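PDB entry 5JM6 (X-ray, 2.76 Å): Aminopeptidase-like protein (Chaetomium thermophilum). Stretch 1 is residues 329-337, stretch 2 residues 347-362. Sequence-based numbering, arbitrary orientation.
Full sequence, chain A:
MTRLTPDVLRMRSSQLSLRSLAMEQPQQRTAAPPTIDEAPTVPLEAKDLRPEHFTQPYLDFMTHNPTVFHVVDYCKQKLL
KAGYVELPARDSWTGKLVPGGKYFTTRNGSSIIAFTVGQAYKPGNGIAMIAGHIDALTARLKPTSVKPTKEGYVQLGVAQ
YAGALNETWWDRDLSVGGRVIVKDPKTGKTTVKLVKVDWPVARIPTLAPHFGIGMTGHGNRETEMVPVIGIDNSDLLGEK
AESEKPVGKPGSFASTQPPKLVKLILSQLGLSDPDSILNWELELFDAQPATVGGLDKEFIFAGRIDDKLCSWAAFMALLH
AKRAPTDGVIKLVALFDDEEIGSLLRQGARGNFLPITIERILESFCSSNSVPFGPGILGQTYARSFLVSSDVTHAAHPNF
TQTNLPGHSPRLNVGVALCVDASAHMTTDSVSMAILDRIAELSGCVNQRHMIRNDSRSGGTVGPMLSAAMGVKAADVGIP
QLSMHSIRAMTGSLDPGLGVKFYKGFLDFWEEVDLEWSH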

# COMPACT_ATOMS: atom_id res chain seq x y z
N VAL A 329 -56.96 -9.63 34.14
CA VAL A 329 -55.53 -9.37 34.15
C VAL A 329 -55.21 -7.94 34.55
O VAL A 329 -56.09 -7.09 34.66
CB VAL A 329 -54.91 -9.64 32.76
CG1 VAL A 329 -55.23 -11.04 32.30
CG2 VAL A 329 -55.40 -8.61 31.75
N ILE A 330 -53.92 -7.68 34.73
CA ILE A 330 -53.42 -6.33 34.95
C ILE A 330 -52.86 -5.83 33.63
O ILE A 330 -52.14 -6.55 32.94
CB ILE A 330 -52.33 -6.29 36.05
CG1 ILE A 330 -52.94 -6.53 37.43
CG2 ILE A 330 -51.59 -4.95 36.02
CD1 ILE A 330 -51.92 -6.61 38.55
N LYS A 331 -53.23 -4.61 33.25
CA LYS A 331 -52.74 -4.01 32.02
C LYS A 331 -51.72 -2.93 32.36
O LYS A 331 -52.04 -1.97 33.06
CB LYS A 331 -53.89 -3.42 31.20
CG LYS A 331 -54.87 -4.47 30.72
CD LYS A 331 -56.12 -3.83 30.17
CE LYS A 331 -57.18 -4.88 29.90
NZ LYS A 331 -58.32 -4.32 29.12
N LEU A 332 -50.50 -3.10 31.86
CA LEU A 332 -49.37 -2.31 32.34
C LEU A 332 -48.51 -1.78 31.20
O LEU A 332 -48.28 -2.46 30.20
CB LEU A 332 -48.52 -3.17 33.29
CG LEU A 332 -47.31 -2.59 34.03
CD1 LEU A 332 -47.10 -3.36 35.34
CD2 LEU A 332 -46.04 -2.64 33.19
N VAL A 333 -48.03 -0.55 31.35
CA VAL A 333 -47.06 0.03 30.43
C VAL A 333 -45.86 0.54 31.22
O VAL A 333 -46.01 1.25 32.21
CB VAL A 333 -47.66 1.18 29.60
CG1 VAL A 333 -46.62 1.74 28.64
CG2 VAL A 333 -48.88 0.70 28.83
N ALA A 334 -44.67 0.15 30.78
CA ALA A 334 -43.43 0.57 31.44
C ALA A 334 -42.55 1.36 30.47
O ALA A 334 -42.10 0.82 29.46
CB ALA A 334 -42.68 -0.64 31.97
N LEU A 335 -42.33 2.63 30.78
CA LEU A 335 -41.47 3.47 29.96
C LEU A 335 -40.17 3.75 30.70
O LEU A 335 -40.17 4.33 31.78
CB LEU A 335 -42.18 4.78 29.60
CG LEU A 335 -43.52 4.62 28.88
CD1 LEU A 335 -44.09 5.97 28.47
CD2 LEU A 335 -43.39 3.70 27.67
N PHE A 336 -39.06 3.37 30.08
CA PHE A 336 -37.75 3.39 30.73
C PHE A 336 -36.84 4.44 30.14
O PHE A 336 -37.05 4.93 29.03
CB PHE A 336 -37.05 2.03 30.62
CG PHE A 336 -37.79 0.90 31.27
CD1 PHE A 336 -37.70 0.67 32.63
CD2 PHE A 336 -38.58 0.05 30.50
CE1 PHE A 336 -38.38 -0.37 33.22
CE2 PHE A 336 -39.26 -0.99 31.08
CZ PHE A 336 -39.16 -1.21 32.44
N ASP A 337 -35.84 4.81 30.92
CA ASP A 337 -34.80 5.73 30.50
C ASP A 337 -33.53 4.93 30.19
O ASP A 337 -33.36 3.82 30.71
CB ASP A 337 -34.54 6.78 31.58
CG ASP A 337 -33.51 7.81 31.17
OD1 ASP A 337 -33.12 7.85 29.99
OD2 ASP A 337 -33.09 8.60 32.05
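Stretch 2 347-362: QGARGNFLPITIERIL

Stretch 2 runs back along the strand formed by residues 330-336, first as a short loop containing a turn and then as a helix that includes residues 353-362 and continues beyond the stretch. The helix axis passes 10.4 Å from that of the strand at an angle of 149°, so the two elements run roughly antiparallel: in the pairing of nearest CA atoms, Ala 334 matches Leu 354, Leu 332 matches Ile 358 and Ile 330 matches Ile 361. Ahead of the helix, Gly 348 to Gly 351 form a type I beta turn, closed by a hydrogen bond from Gly 351 N to Gly 348 O (3.2 Å).

Polar contacts between the stretches are confined to the end of the strand and involve mainly backbone atoms. Asp 337 N donates a weak hydrogen bond to Gln 347 O (3.4 Å), and Gly 348 CA approaches Asp 337 O at 3.4 Å in a CA-H...O contact. Together they hold the start of stretch 2 beside Asp 337, with the two CA atoms of Asp 337 and Gly 348 5.3 Å apart.

Phe 336 has the largest area covered by stretch 2. Ala 349 CA sits over one face of its ring, 4.0 Å from the centroid of the Phe 336 ring and close to the ring normal, a CH-pi contact. Near the ring plane, Gln 347 O lies 3.5 Å from Phe 336 CD1 and Leu 354 CB 3.9 Å from Phe 336 CZ. Phe 353 CD2 also reaches Phe 336 CE1, at 4.0 Å.

Farther along, the contact is purely aliphatic. Alternation in the strand directs Ala 334, Leu 332 and Ile 330 toward the helix, while Val 333 points away. Leu 354 CD1 packs against both Leu 332 CD2 (3.6 Å) and Ala 334 CB (4.1 Å). Ile 361 CG2 meets Ile 330 CD1 at 4.0 Å, two helical turns after Leu 354.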

# COMPACT_ATOMS: atom_id res chain seq x y z
N GLN A 347 -32.96 3.48 36.51
CA GLN A 347 -34.19 3.64 35.74
C GLN A 347 -34.22 2.83 34.43
O GLN A 347 -35.20 2.91 33.68
CB GLN A 347 -34.42 5.12 35.44
CG GLN A 347 -34.25 6.02 36.66
CD GLN A 347 -32.83 6.53 36.82
OE1 GLN A 347 -32.14 6.81 35.83
NE2 GLN A 347 -32.37 6.64 38.06
N GLY A 348 -33.16 2.08 34.16
CA GLY A 348 -33.07 1.30 32.93
C GLY A 348 -33.88 0.01 32.94
O GLY A 348 -34.42 -0.38 33.97
N ALA A 349 -33.96 -0.65 31.79
CA ALA A 349 -34.85 -1.79 31.60
C ALA A 349 -34.34 -3.10 32.21
O ALA A 349 -35.12 -3.96 32.60
CB ALA A 349 -35.15 -1.99 30.12
N ARG A 350 -33.03 -3.28 32.28
CA ARG A 350 -32.49 -4.45 32.96
C ARG A 350 -32.19 -4.11 34.44
O ARG A 350 -31.39 -4.78 35.09
CB ARG A 350 -31.29 -5.06 32.21
CG ARG A 350 -30.35 -4.08 31.56
CD ARG A 350 -29.42 -4.72 30.54
NE ARG A 350 -28.88 -6.00 30.98
CZ ARG A 350 -27.66 -6.44 30.66
NH1 ARG A 350 -26.86 -5.66 29.95
NH2 ARG A 350 -27.24 -7.62 31.08
N GLY A 351 -32.76 -3.00 34.91
CA GLY A 351 -32.78 -2.68 36.33
C GLY A 351 -34.00 -3.16 37.12
O GLY A 351 -34.97 -3.66 36.55
N ASN A 352 -33.94 -2.97 38.43
CA ASN A 352 -34.96 -3.39 39.40
C ASN A 352 -36.39 -2.97 39.11
O ASN A 352 -37.34 -3.64 39.50
CB ASN A 352 -34.57 -2.85 40.79
CG ASN A 352 -34.94 -3.78 41.93
OD1 ASN A 352 -35.52 -4.84 41.72
ND2 ASN A 352 -34.59 -3.37 43.15
N PHE A 353 -36.54 -1.85 38.39
CA PHE A 353 -37.76 -1.06 38.42
C PHE A 353 -39.06 -1.84 38.16
O PHE A 353 -39.95 -1.84 39.00
CB PHE A 353 -37.65 0.08 37.41
CG PHE A 353 -38.71 1.14 37.56
CD1 PHE A 353 -39.33 1.34 38.78
CD2 PHE A 353 -39.10 1.92 36.48
CE1 PHE A 353 -40.31 2.31 38.93
CE2 PHE A 353 -40.07 2.89 36.63
CZ PHE A 353 -40.68 3.08 37.85
N LEU A 354 -39.17 -2.50 37.01
CA LEU A 354 -40.41 -3.21 36.69
C LEU A 354 -40.63 -4.49 37.53
O LEU A 354 -41.74 -4.72 37.99
CB LEU A 354 -40.50 -3.54 35.20
CG LEU A 354 -41.77 -4.29 34.79
CD1 LEU A 354 -43.01 -3.44 35.01
CD2 LEU A 354 -41.69 -4.77 33.35
N PRO A 355 -39.59 -5.33 37.70
CA PRO A 355 -39.84 -6.51 38.54
C PRO A 355 -40.24 -6.19 39.99
O PRO A 355 -41.20 -6.79 40.47
CB PRO A 355 -38.50 -7.25 38.50
CG PRO A 355 -37.94 -6.90 37.18
CD PRO A 355 -38.31 -5.46 36.97
N ILE A 356 -39.54 -5.28 40.66
CA ILE A 356 -39.85 -5.01 42.06
C ILE A 356 -41.23 -4.35 42.18
O ILE A 356 -41.95 -4.58 43.16
CB ILE A 356 -38.77 -4.13 42.74
CG1 ILE A 356 -38.98 -4.11 44.26
CG2 ILE A 356 -38.76 -2.71 42.18
CD1 ILE A 356 -37.79 -3.60 45.03
N THR A 357 -41.61 -3.55 41.19
CA THR A 357 -42.93 -2.93 41.17
C THR A 357 -44.01 -3.99 41.06
O THR A 357 -45.02 -3.93 41.77
CB THR A 357 -43.06 -1.92 40.02
OG1 THR A 357 -42.22 -0.80 40.27
CG2 THR A 357 -44.51 -1.45 39.89
N ILE A 358 -43.81 -4.95 40.17
CA ILE A 358 -44.76 -6.04 39.99
C ILE A 358 -44.90 -6.86 41.27
O ILE A 358 -46.01 -7.19 41.69
CB ILE A 358 -44.37 -6.94 38.81
CG1 ILE A 358 -44.52 -6.15 37.50
CG2 ILE A 358 -45.21 -8.21 38.79
CD1 ILE A 358 -44.84 -6.99 36.30
N GLU A 359 -43.77 -7.17 41.90
CA GLU A 359 -43.80 -7.94 43.14
C GLU A 359 -44.57 -7.19 44.23
O GLU A 359 -45.37 -7.78 44.95
CB GLU A 359 -42.37 -8.26 43.62
CG GLU A 359 -41.60 -9.14 42.65
CD GLU A 359 -40.23 -9.53 43.17
OE1 GLU A 359 -39.98 -9.37 44.38
OE2 GLU A 359 -39.40 -9.99 42.36
N ARG A 360 -44.33 -5.89 44.33
CA ARG A 360 -45.05 -5.05 45.28
C ARG A 360 -46.56 -5.08 45.07
O ARG A 360 -47.32 -5.20 46.03
CB ARG A 360 -44.58 -3.60 45.18
CG ARG A 360 -43.30 -3.28 45.91
CD ARG A 360 -43.54 -1.98 46.62
NE ARG A 360 -42.41 -1.06 46.56
CZ ARG A 360 -42.39 0.10 47.20
NH1 ARG A 360 -43.42 0.46 47.95
NH2 ARG A 360 -41.33 0.90 47.10
N ILE A 361 -46.98 -4.97 43.81
CA ILE A 361 -48.40 -5.02 43.48
C ILE A 361 -48.99 -6.34 43.91
O ILE A 361 -50.03 -6.39 44.58
CB ILE A 361 -48.64 -4.83 41.97
CG1 ILE A 361 -48.07 -3.49 41.49
CG2 ILE A 361 -50.12 -4.91 41.66
CD1 ILE A 361 -47.98 -3.39 39.98
N LEU A 362 -48.32 -7.43 43.55
CA LEU A 362 -48.81 -8.76 43.86
C LEU A 362 -48.86 -9.01 45.37
O LEU A 362 -49.85 -9.52 45.89
CB LEU A 362 -47.95 -9.82 43.18
CG LEU A 362 -48.33 -11.26 43.48
CD1 LEU A 362 -49.80 -11.51 43.14
CD2 LEU A 362 -47.44 -12.21 42.70